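Local coordinates for adapter protein MecA 1 (Bacillus subtilis, PDB 3JTP) that acts as an adapter that recognises unfolded and aggregated proteins, as well as the competence factor ComK, and targets them to the ClpC protease through its C-terminal domain, at residues Leu11-Phe16 and Tyr41-Asp46. The protein carries 3 engineered substitutions. Sequence-based numbering, arbitrary orientation.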
loop_
_atom_site.group_PDB
_atom_site.type_symbol
_atom_site.label_atom_id
_atom_site.label_comp_id
_atom_site.label_asym_id
_atom_site.label_seq_id
_atom_site.Cartn_x
_atom_site.Cartn_y
_atom_site.Cartn_z
ATOM N N LEU A 11 -1.759 -5.031 1.998
ATOM C CA LEU A 11 -1.236 -5.660 0.790
ATOM C C LEU A 11 0.264 -5.857 0.946
ATOM O O LEU A 11 0.963 -4.975 1.462
ATOM C CB LEU A 11 -1.524 -4.786 -0.433
ATOM C CG LEU A 11 -2.979 -4.337 -0.603
ATOM C CD1 LEU A 11 -3.100 -3.385 -1.770
ATOM C CD2 LEU A 11 -3.926 -5.514 -0.773
ATOM N N ARG A 12 0.775 -7.008 0.519
ATOM C CA ARG A 12 2.199 -7.246 0.659
ATOM C C ARG A 12 2.906 -7.204 -0.676
ATOM O O ARG A 12 2.411 -7.743 -1.686
ATOM C CB ARG A 12 2.481 -8.567 1.354
ATOM C CG ARG A 12 2.206 -9.797 0.512
ATOM C CD ARG A 12 2.795 -11.035 1.202
ATOM N NE ARG A 12 2.482 -12.267 0.480
ATOM C CZ ARG A 12 1.268 -12.796 0.446
ATOM N NH1 ARG A 12 0.296 -12.170 1.083
ATOM N NH2 ARG A 12 1.026 -13.921 -0.231
ATOM N N PHE A 13 4.070 -6.565 -0.669
ATOM C CA PHE A 13 4.890 -6.436 -1.872
ATOM C C PHE A 13 6.179 -7.214 -1.706
ATOM O O PHE A 13 6.849 -7.091 -0.693
ATOM C CB PHE A 13 5.226 -4.966 -2.139
ATOM C CG PHE A 13 4.032 -4.117 -2.460
ATOM C CD1 PHE A 13 3.805 -3.673 -3.757
ATOM C CD2 PHE A 13 3.131 -3.752 -1.463
ATOM C CE1 PHE A 13 2.713 -2.880 -4.055
ATOM C CE2 PHE A 13 2.020 -2.956 -1.760
ATOM C CZ PHE A 13 1.817 -2.523 -3.063
ATOM N N GLY A 14 6.535 -7.989 -2.723
ATOM C CA GLY A 14 7.779 -8.738 -2.702
ATOM C C GLY A 14 9.022 -7.860 -2.729
ATOM O O GLY A 14 10.069 -8.258 -2.242
ATOM N N ASP A 15 8.925 -6.665 -3.304
ATOM C CA ASP A 15 10.058 -5.753 -3.240
ATOM C C ASP A 15 9.683 -4.290 -3.457
ATOM O O ASP A 15 8.611 -3.971 -3.952
ATOM C CB ASP A 15 11.167 -6.179 -4.206
ATOM C CG ASP A 15 10.768 -6.004 -5.658
ATOM O OD1 ASP A 15 9.557 -5.829 -5.912
ATOM O OD2 ASP A 15 11.658 -6.042 -6.543
ATOM N N PHE A 16 10.584 -3.405 -3.069
ATOM C CA PHE A 16 10.314 -1.983 -3.137
ATOM C C PHE A 16 9.979 -1.467 -4.546
ATOM O O PHE A 16 9.180 -0.547 -4.677
ATOM C CB PHE A 16 11.472 -1.187 -2.533
ATOM C CG PHE A 16 11.100 0.198 -2.171
ATOM C CD1 PHE A 16 10.007 0.428 -1.362
ATOM C CD2 PHE A 16 11.817 1.270 -2.658
ATOM C CE1 PHE A 16 9.625 1.710 -1.031
ATOM C CE2 PHE A 16 11.454 2.552 -2.337
ATOM C CZ PHE A 16 10.357 2.777 -1.513
ATOM N N TYR A 41 7.428 -5.543 1.939
ATOM C CA TYR A 41 6.799 -4.246 2.209
ATOM C C TYR A 41 5.302 -4.463 2.322
ATOM O O TYR A 41 4.734 -5.324 1.643
ATOM C CB TYR A 41 7.149 -3.203 1.123
ATOM C CG TYR A 41 8.613 -2.827 1.169
ATOM C CD1 TYR A 41 9.050 -1.754 1.938
ATOM C CD2 TYR A 41 9.571 -3.582 0.490
ATOM C CE1 TYR A 41 10.394 -1.430 2.017
ATOM C CE2 TYR A 41 10.925 -3.269 0.570
ATOM C CZ TYR A 41 11.327 -2.186 1.335
ATOM O OH TYR A 41 12.664 -1.851 1.410
ATOM N N TYR A 42 4.670 -3.710 3.207
ATOM C CA TYR A 42 3.252 -3.859 3.448
ATOM C C TYR A 42 2.594 -2.502 3.356
ATOM O O TYR A 42 3.055 -1.534 3.952
ATOM C CB TYR A 42 3.011 -4.491 4.828
ATOM C CG TYR A 42 3.505 -5.913 4.900
ATOM C CD1 TYR A 42 2.630 -6.977 4.764
ATOM C CD2 TYR A 42 4.857 -6.189 5.084
ATOM C CE1 TYR A 42 3.083 -8.284 4.821
ATOM C CE2 TYR A 42 5.320 -7.500 5.140
ATOM C CZ TYR A 42 4.429 -8.541 5.010
ATOM O OH TYR A 42 4.878 -9.845 5.067
ATOM N N LEU A 43 1.529 -2.429 2.577
ATOM C CA LEU A 43 0.840 -1.173 2.388
ATOM C C LEU A 43 -0.436 -1.292 3.172
ATOM O O LEU A 43 -1.313 -2.054 2.797
ATOM C CB LEU A 43 0.456 -0.982 0.922
ATOM C CG LEU A 43 0.708 0.335 0.178
ATOM C CD1 LEU A 43 -0.388 0.601 -0.859
ATOM C CD2 LEU A 43 0.854 1.493 1.117
ATOM N N TYR A 44 -0.576 -0.545 4.248
ATOM C CA TYR A 44 -1.912 -0.471 4.808
ATOM C C TYR A 44 -2.785 0.426 3.922
ATOM O O TYR A 44 -2.442 1.570 3.666
ATOM C CB TYR A 44 -1.899 0.027 6.235
ATOM C CG TYR A 44 -3.288 0.138 6.805
ATOM C CD1 TYR A 44 -4.073 -0.994 7.004
ATOM C CD2 TYR A 44 -3.816 1.380 7.145
ATOM C CE1 TYR A 44 -5.349 -0.891 7.513
ATOM C CE2 TYR A 44 -5.087 1.497 7.666
ATOM C CZ TYR A 44 -5.850 0.368 7.842
ATOM O OH TYR A 44 -7.112 0.515 8.356
ATOM N N VAL A 45 -3.900 -0.098 3.440
ATOM C CA VAL A 45 -4.713 0.650 2.485
ATOM C C VAL A 45 -6.147 0.885 2.943
ATOM O O VAL A 45 -6.945 -0.056 3.007
ATOM C CB VAL A 45 -4.770 -0.051 1.138
ATOM C CG1 VAL A 45 -5.692 0.722 0.190
ATOM C CG2 VAL A 45 -3.386 -0.149 0.570
ATOM N N ASP A 46 -6.473 2.141 3.235
ATOM C CA ASP A 46 -7.808 2.505 3.686
ATOM C C ASP A 46 -8.535 3.291 2.618
ATOM O O ASP A 46 -8.230 4.462 2.378
ATOM C CB ASP A 46 -7.747 3.336 4.968
ATOM C CG ASP A 46 -9.128 3.574 5.571
ATOM O OD1 ASP A 46 -10.116 3.060 4.993
ATOM O OD2 ASP A 46 -9.224 4.265 6.618
#
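Four backbone hydrogen bonds join Leu-11–Phe-13 to Tyr-41–Leu-43, and their pattern defines two hydrogen-bonded pairs, Leu-11 with Leu-43 and Phe-13 with Tyr-41, around the non-hydrogen-bonded pair Arg-12/Tyr-42. The shortest runs from Phe-13 N to Tyr-41 O (2.7 Å), nearly straight at 171° and in the carbonyl plane; the reciprocal Tyr-41 N to Phe-13 O measures 3.1 Å. Tyr-41 O also lies in plane at the edge of the Phe-13 ring. That ring, its CG anti to the carbonyl carbon, brings CE2 within 3.7 Å of Leu-43 CB, while Leu-11 CD1 meets Val-45 CG2 at 4.0 Å. On the reverse face, Arg-12 CB sits 3.5 Å from Tyr-42 CE1. Past the strand end the chain turns, and Phe-16, its CG anti to the backbone N (chi1 -162°), sets CD1 3.8 Å above the centre of one face of the Tyr-41 ring, the planes inclined at 44°. An alanine in place of Tyr-41 would lose this ring contact and probably loosen the packing of the turn against the strand. Farther out, Val-19 of helix 16-24 touches both Phe-13 and Tyr-41, and Phe-96 meets Phe-16 edge-to-face. The arrangement is that of two adjacent interior strands, 8-13 and the central 40-46, of a five-stranded antiparallel sheet, with helix 16-24 packed on the face that carries Phe-13 and Tyr-41, here in the ClpC-interacting C-terminal domain of MecA.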